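PDB 2C4X: endoglucanase, which probably degrades cellulose as a multidomain cellulosomal enzyme, represented here by its C-terminal PKD domain and its CBM44 module, which binds beta-glucan chains and xyloglucan. Local coordinates for residues A[189-200]-A[217-228]. The protein carries 1 engineered substitution. Residues are numbered along the deposited sequence; the frame is centred on the assembly and turned at random.
Sequences TPDWSEVLWNST and LTLPEDVDPTWP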
loop_
_atom_site.group_PDB
_atom_site.type_symbol
_atom_site.label_atom_id
_atom_site.label_comp_id
_atom_site.label_asym_id
_atom_site.label_seq_id
_atom_site.Cartn_x
_atom_site.Cartn_y
_atom_site.Cartn_z
ATOM N N THR A 189 -4.793 -21.554 19.026
ATOM C CA THR A 189 -4.315 -22.919 19.115
ATOM C C THR A 189 -5.169 -23.791 18.170
ATOM O O THR A 189 -6.342 -23.476 17.920
ATOM C CB THR A 189 -4.415 -23.475 20.561
ATOM O OG1 THR A 189 -5.757 -23.304 21.044
ATOM C CG2 THR A 189 -3.433 -22.769 21.502
ATOM N N PRO A 190 -4.585 -24.882 17.635
ATOM C CA PRO A 190 -5.341 -25.779 16.750
ATOM C C PRO A 190 -6.724 -26.181 17.268
ATOM O O PRO A 190 -7.648 -26.278 16.474
ATOM C CB PRO A 190 -4.431 -27.003 16.636
ATOM C CG PRO A 190 -3.054 -26.433 16.777
ATOM C CD PRO A 190 -3.184 -25.323 17.787
ATOM N N ASP A 191 -6.865 -26.389 18.579
ATOM C CA ASP A 191 -8.152 -26.775 19.153
ATOM C C ASP A 191 -9.059 -25.607 19.607
ATOM O O ASP A 191 -10.113 -25.839 20.207
ATOM C CB ASP A 191 -7.963 -27.823 20.266
ATOM C CG ASP A 191 -7.430 -27.231 21.569
ATOM O OD1 ASP A 191 -7.013 -26.048 21.604
ATOM O OD2 ASP A 191 -7.428 -27.969 22.576
ATOM N N TRP A 192 -8.656 -24.370 19.294
ATOM C CA TRP A 192 -9.373 -23.130 19.680
ATOM C C TRP A 192 -9.520 -22.854 21.193
ATOM O O TRP A 192 -10.315 -22.011 21.602
ATOM C CB TRP A 192 -10.738 -23.016 18.976
ATOM C CG TRP A 192 -10.653 -22.883 17.472
ATOM C CD1 TRP A 192 -10.530 -23.898 16.568
ATOM C CD2 TRP A 192 -10.730 -21.670 16.703
ATOM N NE1 TRP A 192 -10.498 -23.395 15.285
ATOM C CE2 TRP A 192 -10.625 -22.032 15.338
ATOM C CE3 TRP A 192 -10.873 -20.314 17.034
ATOM C CZ2 TRP A 192 -10.650 -21.089 14.305
ATOM C CZ3 TRP A 192 -10.893 -19.370 16.001
ATOM C CH2 TRP A 192 -10.785 -19.768 14.651
ATOM N N SER A 193 -8.740 -23.540 22.018
ATOM C CA SER A 193 -8.746 -23.306 23.460
ATOM C C SER A 193 -8.199 -21.910 23.837
ATOM O O SER A 193 -8.545 -21.357 24.882
ATOM C CB SER A 193 -7.929 -24.390 24.155
ATOM O OG SER A 193 -6.597 -24.356 23.671
ATOM N N GLU A 194 -7.343 -21.355 22.980
ATOM C CA GLU A 194 -6.811 -20.011 23.174
ATOM C C GLU A 194 -6.886 -19.259 21.871
ATOM O O GLU A 194 -6.452 -19.761 20.834
ATOM C CB GLU A 194 -5.357 -20.046 23.655
ATOM C CG GLU A 194 -5.179 -20.722 25.002
ATOM C CD GLU A 194 -3.737 -20.916 25.366
ATOM O OE1 GLU A 194 -3.013 -19.905 25.531
ATOM O OE2 GLU A 194 -3.327 -22.085 25.498
ATOM N N VAL A 195 -7.416 -18.041 21.937
ATOM C CA VAL A 195 -7.625 -17.224 20.764
ATOM C C VAL A 195 -7.056 -15.821 21.024
ATOM O O VAL A 195 -7.249 -15.255 22.108
ATOM C CB VAL A 195 -9.133 -17.162 20.443
ATOM C CG1 VAL A 195 -9.409 -16.279 19.250
ATOM C CG2 VAL A 195 -9.700 -18.570 20.238
ATOM N N LEU A 196 -6.352 -15.268 20.038
ATOM C CA LEU A 196 -5.860 -13.889 20.143
ATOM C C LEU A 196 -6.535 -13.027 19.104
ATOM O O LEU A 196 -6.585 -13.383 17.938
ATOM C CB LEU A 196 -4.338 -13.820 19.955
ATOM C CG LEU A 196 -3.472 -14.765 20.798
ATOM C CD1 LEU A 196 -1.985 -14.591 20.428
ATOM C CD2 LEU A 196 -3.674 -14.534 22.289
ATOM N N TRP A 197 -7.028 -11.874 19.522
ATOM C CA TRP A 197 -7.723 -10.984 18.609
ATOM C C TRP A 197 -6.887 -9.741 18.319
ATOM O O TRP A 197 -6.529 -8.991 19.232
ATOM C CB TRP A 197 -9.089 -10.612 19.178
ATOM C CG TRP A 197 -9.883 -9.714 18.273
ATOM C CD1 TRP A 197 -10.061 -8.375 18.409
ATOM C CD2 TRP A 197 -10.595 -10.100 17.091
ATOM N NE1 TRP A 197 -10.850 -7.895 17.395
ATOM C CE2 TRP A 197 -11.187 -8.933 16.564
ATOM C CE3 TRP A 197 -10.787 -11.319 16.426
ATOM C CZ2 TRP A 197 -11.961 -8.944 15.405
ATOM C CZ3 TRP A 197 -11.553 -11.334 15.272
ATOM C CH2 TRP A 197 -12.137 -10.152 14.774
ATOM N N ASN A 198 -6.546 -9.564 17.045
ATOM C CA ASN A 198 -5.873 -8.355 16.567
ATOM C C ASN A 198 -6.695 -7.752 15.449
ATOM O O ASN A 198 -7.054 -8.454 14.499
ATOM C CB ASN A 198 -4.470 -8.689 16.059
ATOM C CG ASN A 198 -3.669 -9.480 17.070
ATOM O OD1 ASN A 198 -3.074 -8.910 17.976
ATOM N ND2 ASN A 198 -3.679 -10.804 16.938
ATOM N N SER A 199 -7.003 -6.460 15.547
ATOM C CA SER A 199 -7.825 -5.825 14.521
ATOM C C SER A 199 -7.558 -4.333 14.408
ATOM O O SER A 199 -6.996 -3.720 15.314
ATOM C CB SER A 199 -9.316 -6.061 14.792
ATOM O OG SER A 199 -9.782 -5.212 15.825
ATOM N N THR A 200 -7.977 -3.751 13.296
ATOM C CA THR A 200 -7.928 -2.305 13.150
ATOM C C THR A 200 -9.356 -1.787 13.005
ATOM O O THR A 200 -9.931 -1.767 11.916
ATOM C CB THR A 200 -7.004 -1.885 12.001
ATOM O OG1 THR A 200 -5.702 -2.438 12.240
ATOM C CG2 THR A 200 -6.885 -0.352 11.918
ATOM N N LEU A 217 -2.650 -3.360 9.487
ATOM C CA LEU A 217 -2.814 -4.178 10.681
ATOM C C LEU A 217 -1.511 -4.920 10.963
ATOM O O LEU A 217 -0.951 -5.549 10.066
ATOM C CB LEU A 217 -3.961 -5.168 10.465
ATOM C CG LEU A 217 -4.169 -6.262 11.516
ATOM C CD1 LEU A 217 -4.573 -5.671 12.847
ATOM C CD2 LEU A 217 -5.190 -7.245 11.033
ATOM N N THR A 218 -1.027 -4.839 12.200
ATOM C CA THR A 218 0.177 -5.570 12.593
ATOM C C THR A 218 -0.146 -6.776 13.471
ATOM O O THR A 218 -0.852 -6.652 14.485
ATOM C CB THR A 218 1.196 -4.652 13.310
ATOM O OG1 THR A 218 1.471 -3.525 12.480
ATOM C CG2 THR A 218 2.508 -5.385 13.590
ATOM N N LEU A 219 0.356 -7.944 13.068
ATOM C CA LEU A 219 0.381 -9.107 13.952
ATOM C C LEU A 219 1.536 -8.899 14.939
ATOM O O LEU A 219 2.682 -8.791 14.516
ATOM C CB LEU A 219 0.570 -10.406 13.154
ATOM C CG LEU A 219 0.624 -11.705 13.979
ATOM C CD1 LEU A 219 -0.740 -11.991 14.621
ATOM C CD2 LEU A 219 1.075 -12.893 13.138
ATOM N N PRO A 220 1.237 -8.811 16.254
ATOM C CA PRO A 220 2.291 -8.531 17.238
ATOM C C PRO A 220 3.421 -9.565 17.245
ATOM O O PRO A 220 3.197 -10.750 16.976
ATOM C CB PRO A 220 1.538 -8.545 18.575
ATOM C CG PRO A 220 0.124 -8.242 18.211
ATOM C CD PRO A 220 -0.087 -8.931 16.894
ATOM N N GLU A 221 4.623 -9.101 17.567
ATOM C CA GLU A 221 5.823 -9.938 17.569
ATOM C C GLU A 221 5.821 -11.121 18.553
ATOM O O GLU A 221 6.533 -12.106 18.337
ATOM C CB GLU A 221 7.054 -9.067 17.816
ATOM C CG GLU A 221 8.161 -9.341 16.831
ATOM C CD GLU A 221 8.805 -8.069 16.315
ATOM O OE1 GLU A 221 9.610 -7.467 17.066
ATOM O OE2 GLU A 221 8.512 -7.681 15.157
ATOM N N ASP A 222 5.038 -11.019 19.624
ATOM C CA ASP A 222 5.035 -12.047 20.675
ATOM C C ASP A 222 4.068 -13.222 20.453
ATOM O O ASP A 222 3.978 -14.117 21.292
ATOM C CB ASP A 222 4.830 -11.417 22.067
ATOM C CG ASP A 222 3.476 -10.727 22.218
ATOM O OD1 ASP A 222 2.708 -10.639 21.234
ATOM O OD2 ASP A 222 3.174 -10.268 23.342
ATOM N N VAL A 223 3.362 -13.213 19.327
ATOM C CA VAL A 223 2.469 -14.307 18.942
ATOM C C VAL A 223 3.270 -15.574 18.634
ATOM O O VAL A 223 4.309 -15.510 17.981
ATOM C CB VAL A 223 1.625 -13.909 17.698
ATOM C CG1 VAL A 223 0.842 -15.100 17.141
ATOM C CG2 VAL A 223 0.683 -12.762 18.037
ATOM N N ASP A 224 2.789 -16.724 19.100
ATOM C CA ASP A 224 3.400 -18.006 18.747
ATOM C C ASP A 224 3.336 -18.212 17.222
ATOM O O ASP A 224 2.243 -18.249 16.645
ATOM C CB ASP A 224 2.708 -19.150 19.498
ATOM C CG ASP A 224 3.462 -20.480 19.400
ATOM O OD1 ASP A 224 4.134 -20.742 18.384
ATOM O OD2 ASP A 224 3.355 -21.289 20.339
ATOM N N PRO A 225 4.509 -18.340 16.563
ATOM C CA PRO A 225 4.526 -18.473 15.095
ATOM C C PRO A 225 3.919 -19.784 14.563
ATOM O O PRO A 225 3.620 -19.879 13.376
ATOM C CB PRO A 225 6.018 -18.386 14.744
ATOM C CG PRO A 225 6.739 -18.794 15.989
ATOM C CD PRO A 225 5.870 -18.372 17.141
ATOM N N THR A 226 3.729 -20.770 15.437
ATOM C CA THR A 226 3.198 -22.073 15.032
ATOM C C THR A 226 1.662 -22.150 15.056
ATOM O O THR A 226 1.081 -23.099 14.521
ATOM C CB THR A 226 3.802 -23.220 15.877
ATOM O OG1 THR A 226 3.470 -23.033 17.259
ATOM C CG2 THR A 226 5.326 -23.244 15.735
ATOM N N TRP A 227 1.014 -21.150 15.661
ATOM C CA TRP A 227 -0.444 -21.144 15.800
ATOM C C TRP A 227 -1.093 -20.877 14.458
ATOM O O TRP A 227 -0.694 -19.932 13.766
ATOM C CB TRP A 227 -0.889 -20.066 16.794
ATOM C CG TRP A 227 -0.679 -20.414 18.246
ATOM C CD1 TRP A 227 0.148 -21.378 18.757
ATOM C CD2 TRP A 227 -1.292 -19.774 19.370
ATOM N NE1 TRP A 227 0.074 -21.385 20.131
ATOM C CE2 TRP A 227 -0.800 -20.407 20.533
ATOM C CE3 TRP A 227 -2.225 -18.731 19.507
ATOM C CZ2 TRP A 227 -1.204 -20.029 21.823
ATOM C CZ3 TRP A 227 -2.632 -18.363 20.784
ATOM C CH2 TRP A 227 -2.124 -19.012 21.925
ATOM N N PRO A 228 -2.091 -21.705 14.077
ATOM C CA PRO A 228 -2.862 -21.388 12.879
ATOM C C PRO A 228 -3.531 -20.018 13.031
ATOM O O PRO A 228 -3.771 -19.565 14.162
ATOM C CB PRO A 228 -3.890 -22.522 12.796
ATOM C CG PRO A 228 -3.924 -23.136 14.150
ATOM C CD PRO A 228 -2.548 -22.957 14.712
#
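Trp227 stands as a slab between the two segments, its indole with a carbon against each face, both toward the rim: Thr189 CG2 from across the contact, Asp224 CB from its own segment. The Thr189 methyl makes a CH-pi contact 3.9 Å from the centroid of the six-membered ring. At the far end of the indole, Leu196 crosses the side chain at about a right angle, its CG 3.7 Å from Trp227 CZ3, and Glu194 brings CB to 3.8 Å from Trp227 CH2, its carboxylate plane almost perpendicular to the ring.

With Thr189 OG1 between the backbone N and the carbonyl carbon (chi1 53°), CG2 lies over the indole while OG1 faces away and donates to Asp191 OD1. That oxygen also accepts from Ser193 OG, through its syn lone pair, and from Ser193 N in an Asx turn. A second Asx turn, Asp224 OD1 with Thr226 N, lies within the 224-227 beta turn; Thr226 OG1 reaches the same oxygen from the same face of the carboxylate.

Farther along, the Leu196 and Val223 side chains run past each other in opposite directions, and Asn198 OD1 abuts Pro220 CD at 3.2 Å, its ND2 being bonded to Ile185 O. Thr200 OG1, bonded to Thr216 O, touches Leu217 CD1 at 3.5 Å. No hydrogen bond links the segments.

In the CBM44 beta-sandwich, loops next to edge strands 198-203 and 211-218 of the two sheets pack together, the strands meeting near their ends; strand 178-187 flanks the former, strand 165-172 the latter.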